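F-actin-capping protein subunit alpha (Dictyostelium discoideum, PDB 4AKR) binds the fast-growing barbed ends of actin filaments independently of calcium and blocks subunit exchange there, without severing the filaments. Local coordinates at residues 17-20 with 25-28; 115-120 with 215-220; 124-129 with 150-155. All blocks are in the same frame, centred on the assembly; numbering follows the deposited sequence.

Contact 1: 17-20 with 25-28; sequences NAPP and EVVS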
loop_
_atom_site.group_PDB
_atom_site.type_symbol
_atom_site.label_atom_id
_atom_site.label_comp_id
_atom_site.label_asym_id
_atom_site.label_seq_id
_atom_site.Cartn_x
_atom_site.Cartn_y
_atom_site.Cartn_z
ATOM N N ASN A 17 -5.747 -9.915 -1.167
ATOM C CA ASN A 17 -4.907 -8.730 -1.046
ATOM C C ASN A 17 -4.937 -8.013 0.290
ATOM O O ASN A 17 -4.459 -6.882 0.405
ATOM C CB ASN A 17 -5.256 -7.754 -2.169
ATOM C CG ASN A 17 -4.630 -8.155 -3.481
ATOM O OD1 ASN A 17 -3.440 -7.944 -3.696
ATOM N ND2 ASN A 17 -5.421 -8.761 -4.358
ATOM N N ALA A 18 -5.492 -8.668 1.303
ATOM C CA ALA A 18 -5.566 -8.074 2.627
ATOM C C ALA A 18 -4.162 -7.865 3.178
ATOM O O ALA A 18 -3.268 -8.692 2.968
ATOM C CB ALA A 18 -6.363 -8.980 3.569
ATOM N N PRO A 19 -3.942 -6.745 3.879
ATOM C CA PRO A 19 -2.608 -6.510 4.436
ATOM C C PRO A 19 -2.337 -7.512 5.553
ATOM O O PRO A 19 -3.252 -8.179 6.050
ATOM C CB PRO A 19 -2.690 -5.065 4.947
ATOM C CG PRO A 19 -4.141 -4.896 5.285
ATOM C CD PRO A 19 -4.844 -5.610 4.147
ATOM N N PRO A 20 -1.071 -7.637 5.962
ATOM C CA PRO A 20 -0.707 -8.571 7.030
ATOM C C PRO A 20 -1.365 -8.252 8.369
ATOM O O PRO A 20 -1.511 -7.085 8.747
ATOM C CB PRO A 20 0.815 -8.449 7.090
ATOM C CG PRO A 20 1.044 -7.008 6.690
ATOM C CD PRO A 20 0.096 -6.859 5.515
ATOM N N GLU A 25 -10.192 -8.382 9.537
ATOM C CA GLU A 25 -10.914 -7.122 9.375
ATOM C C GLU A 25 -11.401 -7.041 7.930
ATOM O O GLU A 25 -12.497 -6.559 7.656
ATOM C CB GLU A 25 -10.024 -5.908 9.680
ATOM C CG GLU A 25 -9.828 -5.583 11.158
ATOM C CD GLU A 25 -8.832 -6.487 11.842
ATOM O OE1 GLU A 25 -7.943 -7.020 11.146
ATOM O OE2 GLU A 25 -8.917 -6.653 13.080
ATOM N N VAL A 26 -10.577 -7.523 7.003
ATOM C CA VAL A 26 -10.938 -7.524 5.594
ATOM C C VAL A 26 -12.009 -8.587 5.308
ATOM O O VAL A 26 -12.921 -8.350 4.517
ATOM C CB VAL A 26 -9.692 -7.772 4.704
ATOM C CG1 VAL A 26 -10.101 -7.942 3.242
ATOM C CG2 VAL A 26 -8.714 -6.602 4.845
ATOM N N VAL A 27 -11.906 -9.753 5.945
ATOM C CA VAL A 27 -12.907 -10.800 5.725
ATOM C C VAL A 27 -14.292 -10.302 6.156
ATOM O O VAL A 27 -15.297 -10.656 5.548
ATOM C CB VAL A 27 -12.570 -12.112 6.501
ATOM C CG1 VAL A 27 -13.684 -13.123 6.330
ATOM C CG2 VAL A 27 -11.275 -12.711 5.992
ATOM N N SER A 28 -14.341 -9.479 7.201
ATOM C CA SER A 28 -15.606 -8.937 7.687
ATOM C C SER A 28 -16.194 -7.954 6.703
ATOM O O SER A 28 -17.384 -8.006 6.409
ATOM C CB SER A 28 -15.425 -8.228 9.030
ATOM O OG SER A 28 -15.248 -9.159 10.082
#
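The turn between the first two helices of the chain closes where Ala18 meets Val26, an example of how a helical hairpin can be closed by a few small apolar side chains. Residues 17-20 form the irregular link after helix 4-16, and residues 25-28 belong to helix 23-31, which starts only a few residues further on. The CA atoms of Ala18 and Val26 come within 6.2 Å, close enough for a lone methyl to bridge the gap. Ala18 CB faces the branched end of Val26 almost head-on, 3.6 Å from Val26 CG2 and 3.9 Å from Val26 CG1. With CG1 anti to the backbone N (chi1 173°), the other methyl, CG2, lies beside that nitrogen, and it is this branch that also meets the next residue of the link: Pro19 CD approaches Val26 CG2 to 4.1 Å. One valine methyl thus touches both an alanine and the CD atom of a proline. Only carbon meets carbon in these pairs, and just 93 Å² is buried in total, yet all three residues are buried in the assembly. A neighbouring subunit covers Val26 with an apolar side chain and Pro19 with a basic one. Two polar atoms of the link bond outside the contact: Asn17 ND2 to Asn13 O in the preceding helix and Pro19 O to Tyr51 OH. That tyrosine belongs to helix 44-55, whose Phe48 also packs on Val27; the three N-terminal helices form the stalk known from capping protein structures.

Contact 2: 115-120 with 215-220; sequences RAAFDE and ADAQST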
loop_
_atom_site.group_PDB
_atom_site.type_symbol
_atom_site.label_atom_id
_atom_site.label_comp_id
_atom_site.label_asym_id
_atom_site.label_seq_id
_atom_site.Cartn_x
_atom_site.Cartn_y
_atom_site.Cartn_z
ATOM N N ARG A 115 19.320 -31.410 7.802
ATOM C CA ARG A 115 18.210 -30.553 8.163
ATOM C C ARG A 115 18.400 -30.088 9.611
ATOM O O ARG A 115 18.251 -28.904 9.911
ATOM C CB ARG A 115 16.888 -31.305 8.021
ATOM C CG ARG A 115 15.658 -30.398 7.988
ATOM C CD ARG A 115 14.431 -31.119 8.513
ATOM N NE ARG A 115 14.620 -31.469 9.916
ATOM C CZ ARG A 115 14.566 -30.598 10.919
ATOM N NH1 ARG A 115 14.311 -29.317 10.691
ATOM N NH2 ARG A 115 14.824 -31.005 12.145
ATOM N N ALA A 116 18.753 -31.021 10.500
ATOM C CA ALA A 116 18.949 -30.715 11.923
ATOM C C ALA A 116 20.092 -29.734 12.150
ATOM O O ALA A 116 19.987 -28.832 12.974
ATOM C CB ALA A 116 19.194 -32.006 12.719
ATOM N N ALA A 117 21.192 -29.917 11.431
ATOM C CA ALA A 117 22.318 -29.002 11.560
ATOM C C ALA A 117 21.896 -27.611 11.072
ATOM O O ALA A 117 22.300 -26.606 11.650
ATOM C CB ALA A 117 23.501 -29.508 10.764
ATOM N N PHE A 118 21.085 -27.541 10.018
ATOM C CA PHE A 118 20.622 -26.240 9.531
ATOM C C PHE A 118 19.611 -25.628 10.494
ATOM O O PHE A 118 19.596 -24.417 10.729
ATOM C CB PHE A 118 19.965 -26.358 8.150
ATOM C CG PHE A 118 20.936 -26.295 7.001
ATOM C CD1 PHE A 118 21.900 -27.287 6.826
ATOM C CD2 PHE A 118 20.880 -25.244 6.083
ATOM C CE1 PHE A 118 22.796 -27.233 5.750
ATOM C CE2 PHE A 118 21.775 -25.180 5.000
ATOM C CZ PHE A 118 22.732 -26.178 4.837
ATOM N N ASP A 119 18.765 -26.477 11.059
ATOM C CA ASP A 119 17.747 -26.005 11.983
ATOM C C ASP A 119 18.363 -25.291 13.194
ATOM O O ASP A 119 17.843 -24.266 13.626
ATOM C CB ASP A 119 16.857 -27.175 12.427
ATOM C CG ASP A 119 15.471 -26.724 12.828
ATOM O OD1 ASP A 119 15.282 -25.501 13.008
ATOM O OD2 ASP A 119 14.570 -27.580 12.962
ATOM N N GLU A 120 19.464 -25.813 13.734
ATOM C CA GLU A 120 20.112 -25.164 14.886
ATOM C C GLU A 120 20.512 -23.731 14.536
ATOM O O GLU A 120 20.365 -22.809 15.341
ATOM C CB GLU A 120 21.384 -25.907 15.325
ATOM C CG GLU A 120 21.198 -27.289 15.946
ATOM C CD GLU A 120 22.511 -27.867 16.492
ATOM O OE1 GLU A 120 23.570 -27.694 15.834
ATOM O OE2 GLU A 120 22.489 -28.503 17.573
ATOM N N ALA A 215 30.596 -29.165 3.246
ATOM C CA ALA A 215 31.474 -30.150 3.878
ATOM C C ALA A 215 30.681 -30.952 4.911
ATOM O O ALA A 215 29.625 -31.511 4.601
ATOM C CB ALA A 215 32.644 -29.438 4.552
ATOM N N ASP A 216 31.196 -31.015 6.138
ATOM C CA ASP A 216 30.503 -31.719 7.208
ATOM C C ASP A 216 29.247 -30.917 7.568
ATOM O O ASP A 216 29.279 -29.688 7.608
ATOM C CB ASP A 216 31.412 -31.877 8.434
ATOM C CG ASP A 216 31.985 -30.559 8.916
ATOM O OD1 ASP A 216 33.020 -30.104 8.372
ATOM O OD2 ASP A 216 31.388 -29.968 9.841
ATOM N N ALA A 217 28.147 -31.627 7.813
ATOM C CA ALA A 217 26.850 -31.033 8.147
ATOM C C ALA A 217 26.909 -29.779 9.020
ATOM O O ALA A 217 26.341 -28.741 8.660
ATOM C CB ALA A 217 25.957 -32.085 8.802
ATOM N N GLN A 218 27.591 -29.868 10.160
ATOM C CA GLN A 218 27.709 -28.721 11.059
ATOM C C GLN A 218 28.262 -27.487 10.342
ATOM O O GLN A 218 27.708 -26.390 10.462
ATOM C CB GLN A 218 28.614 -29.049 12.251
ATOM C CG GLN A 218 28.021 -30.005 13.288
ATOM C CD GLN A 218 28.167 -31.475 12.913
ATOM O OE1 GLN A 218 28.965 -31.838 12.041
ATOM N NE2 GLN A 218 27.407 -32.331 13.590
ATOM N N SER A 219 29.354 -27.674 9.605
ATOM C CA SER A 219 30.003 -26.583 8.869
ATOM C C SER A 219 29.128 -26.035 7.751
ATOM O O SER A 219 28.964 -24.826 7.618
ATOM C CB SER A 219 31.327 -27.058 8.260
ATOM O OG SER A 219 32.261 -27.381 9.271
ATOM N N THR A 220 28.589 -26.941 6.945
ATOM C CA THR A 220 27.730 -26.586 5.824
ATOM C C THR A 220 26.632 -25.640 6.291
ATOM O O THR A 220 26.331 -24.642 5.632
ATOM C CB THR A 220 27.093 -27.855 5.219
ATOM O OG1 THR A 220 28.129 -28.742 4.791
ATOM C CG2 THR A 220 26.228 -27.517 4.033
#
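Ala117 and Phe118 of helix 112-129 pack against the first turn of helix 217-248, and the two residues do so very differently. Ala117 gives the close backbone approach: its CB lies 3.6 Å from Ala217 O and 4.1 Å from Ala217 CB, while the CA atoms of Ala117 and Gln218 are 5.4 Å apart. Phe118 reaches further in. Its ring edge, through CE1 and CZ, meets a single methyl, with Phe118 CZ 3.8 Å from Thr220 CG2, which lies near the ring plane. The ring also touches Ala221, Ala224 and Phe225 along the same helix and Val137 of the sheet. A leucine in place of Phe118 would probably leave the Thr220 methyl without its aromatic edge and open a gap beside Phe225. The outer side is looser: Gln218 is exposed, and the CB atoms of Gln218 and Ser219 are directed away from helix 112-129. There Asp216, the N-cap, accepts from Ser219 N (3.1 Å to OD2) and from Ser219 OG on the same face of the carboxylate. Polar groups thus fix the helix start, whereas the association of the two helices rests on methyls, a ring edge and a methyl set against a backbone carbonyl.

Contact 3: 124-129 with 150-155; sequences KYCNEY and VCISTC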
loop_
_atom_site.group_PDB
_atom_site.type_symbol
_atom_site.label_atom_id
_atom_site.label_comp_id
_atom_site.label_asym_id
_atom_site.label_seq_id
_atom_site.Cartn_x
_atom_site.Cartn_y
_atom_site.Cartn_z
ATOM N N LYS A 124 18.970 -19.909 16.013
ATOM C CA LYS A 124 19.813 -18.860 16.595
ATOM C C LYS A 124 19.770 -17.574 15.760
ATOM O O LYS A 124 19.695 -16.469 16.297
ATOM C CB LYS A 124 21.266 -19.339 16.709
ATOM C CG LYS A 124 21.457 -20.511 17.669
ATOM C CD LYS A 124 22.917 -21.006 17.727
ATOM C CE LYS A 124 23.328 -21.741 16.459
ATOM N NZ LYS A 124 24.666 -22.416 16.564
ATOM N N TYR A 125 19.838 -17.720 14.445
ATOM C CA TYR A 125 19.797 -16.563 13.562
ATOM C C TYR A 125 18.484 -15.815 13.772
ATOM O O TYR A 125 18.464 -14.601 13.906
ATOM C CB TYR A 125 19.916 -17.006 12.104
ATOM C CG TYR A 125 19.861 -15.861 11.114
ATOM C CD1 TYR A 125 20.856 -14.884 11.089
ATOM C CD2 TYR A 125 18.795 -15.742 10.218
ATOM C CE1 TYR A 125 20.786 -13.812 10.196
ATOM C CE2 TYR A 125 18.716 -14.677 9.321
ATOM C CZ TYR A 125 19.713 -13.714 9.318
ATOM O OH TYR A 125 19.622 -12.652 8.451
ATOM N N CYS A 126 17.392 -16.564 13.803
ATOM C CA CYS A 126 16.054 -16.018 13.991
ATOM C C CYS A 126 15.933 -15.302 15.345
ATOM O O CYS A 126 15.381 -14.199 15.430
ATOM C CB CYS A 126 15.040 -17.161 13.885
ATOM S SG CYS A 126 13.312 -16.680 13.735
ATOM N N ASN A 127 16.459 -15.920 16.400
ATOM C CA ASN A 127 16.402 -15.324 17.730
ATOM C C ASN A 127 17.247 -14.067 17.800
ATOM O O ASN A 127 16.935 -13.152 18.555
ATOM C CB ASN A 127 16.898 -16.298 18.807
ATOM C CG ASN A 127 15.962 -17.462 19.022
ATOM O OD1 ASN A 127 14.867 -17.509 18.459
ATOM N ND2 ASN A 127 16.385 -18.416 19.847
ATOM N N GLU A 128 18.314 -14.022 17.008
ATOM C CA GLU A 128 19.211 -12.876 17.005
ATOM C C GLU A 128 18.714 -11.658 16.225
ATOM O O GLU A 128 18.829 -10.529 16.705
ATOM C CB GLU A 128 20.579 -13.293 16.464
ATOM C CG GLU A 128 21.573 -12.147 16.302
ATOM C CD GLU A 128 22.211 -11.715 17.609
ATOM O OE1 GLU A 128 23.007 -12.499 18.172
ATOM O OE2 GLU A 128 21.922 -10.591 18.077
ATOM N N TYR A 129 18.145 -11.869 15.044
ATOM C CA TYR A 129 17.709 -10.729 14.241
ATOM C C TYR A 129 16.214 -10.471 14.095
ATOM O O TYR A 129 15.813 -9.436 13.567
ATOM C CB TYR A 129 18.342 -10.820 12.851
ATOM C CG TYR A 129 19.847 -10.820 12.903
ATOM C CD1 TYR A 129 20.558 -12.009 13.053
ATOM C CD2 TYR A 129 20.564 -9.625 12.848
ATOM C CE1 TYR A 129 21.945 -12.012 13.147
ATOM C CE2 TYR A 129 21.958 -9.615 12.948
ATOM C CZ TYR A 129 22.637 -10.815 13.095
ATOM O OH TYR A 129 24.008 -10.819 13.178
ATOM N N VAL A 150 14.678 -22.882 4.237
ATOM C CA VAL A 150 14.564 -22.105 5.464
ATOM C C VAL A 150 13.529 -20.987 5.323
ATOM O O VAL A 150 13.646 -20.118 4.454
ATOM C CB VAL A 150 15.904 -21.456 5.841
ATOM C CG1 VAL A 150 15.795 -20.799 7.195
ATOM C CG2 VAL A 150 17.004 -22.490 5.835
ATOM N N CYS A 151 12.523 -21.013 6.190
ATOM C CA CYS A 151 11.470 -20.013 6.183
ATOM C C CYS A 151 11.504 -19.220 7.485
ATOM O O CYS A 151 11.644 -19.791 8.562
ATOM C CB CYS A 151 10.098 -20.680 6.060
ATOM S SG CYS A 151 9.848 -21.726 4.609
ATOM N N ILE A 152 11.389 -17.904 7.376
ATOM C CA ILE A 152 11.359 -17.034 8.548
ATOM C C ILE A 152 10.195 -16.077 8.335
ATOM O O ILE A 152 10.033 -15.529 7.243
ATOM C CB ILE A 152 12.663 -16.215 8.704
ATOM C CG1 ILE A 152 13.864 -17.169 8.786
ATOM C CG2 ILE A 152 12.573 -15.338 9.952
ATOM C CD1 ILE A 152 15.164 -16.524 9.211
ATOM N N SER A 153 9.371 -15.889 9.361
ATOM C CA SER A 153 8.223 -15.002 9.227
ATOM C C SER A 153 7.926 -14.291 10.532
ATOM O O SER A 153 7.772 -14.926 11.573
ATOM C CB SER A 153 6.990 -15.794 8.780
ATOM O OG SER A 153 5.970 -14.918 8.320
ATOM N N THR A 154 7.833 -12.966 10.468
ATOM C CA THR A 154 7.561 -12.179 11.653
ATOM C C THR A 154 6.695 -10.982 11.303
ATOM O O THR A 154 6.929 -10.302 10.307
ATOM C CB THR A 154 8.865 -11.679 12.307
ATOM O OG1 THR A 154 8.550 -10.997 13.525
ATOM C CG2 THR A 154 9.609 -10.725 11.369
ATOM N N CYS A 155 5.702 -10.724 12.148
ATOM C CA CYS A 155 4.776 -9.634 11.925
ATOM C C CYS A 155 4.547 -8.809 13.176
ATOM O O CYS A 155 5.011 -9.155 14.265
ATOM C CB CYS A 155 3.440 -10.195 11.456
ATOM S SG CYS A 155 2.720 -11.377 12.636
#
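This is a helix-on-sheet contact, in which Tyr125 and Cys126, near the end of helix 112-129, rest on Ile152 of strand 145-158, the second strand of the five-stranded antiparallel sheet. A single isoleucine serves two consecutive helix residues by dividing its branches between them. Its short branch goes to the cysteine, with Ile152 CG2 4.1 Å from Cys126 SG. The longer one is extended (chi2 -168°) and carries the terminal methyl out to the tyrosine, where Ile152 CD1 lies 3.8 Å from Tyr125 CD2 and 4.0 Å from Tyr125 CE2. The methyl arrives at the ring's edge, close to its plane, and the two side chains cross at about a right angle. Tyr125 has CG anti to its own backbone nitrogen (chi1 179°), which directs the ring along the sheet toward helix 217-248. There it packs on Phe225, and its hydroxyl is hydrogen-bonded to Glu232 OE1 and to a basic side chain of a neighbouring subunit. The ring is therefore held at both ends, by apolar packing near its base and by polar partners at OH. On the strand, the backbone of Ile152 is hydrogen-bonded to Ser169 of strand 163-175. Its successor, Ser153, points away from the helix, and Ser153 OG bonds to Met56 O on the other side of the sheet. One sheet face thus receives helices 112-129 and 217-248 while the other turns toward the N-terminal part, the layered alpha-beta architecture of the capping protein subunit.

Followed from the N terminus, the three contacts combine local and distant closures. Contact 1 is the local one, closing the turn between two N-terminal helices, with four residues between its segments. Contact 2 opens on helix 112-129 and closes at the start of helix 217-248, after the five-stranded sheet has been threaded. Contact 3 opens further along helix 112-129 and shuts on the second strand, so it lies within the span of contact 2 and crosses nothing. The centres of contacts 2 and 3 are about 17 Å apart; contacts 1 and 2 lie on opposite sides of the chain's centre. Contact 2 thus joins helix 112-129 to the long C-terminal helix, and contact 3 sets the former on the sheet.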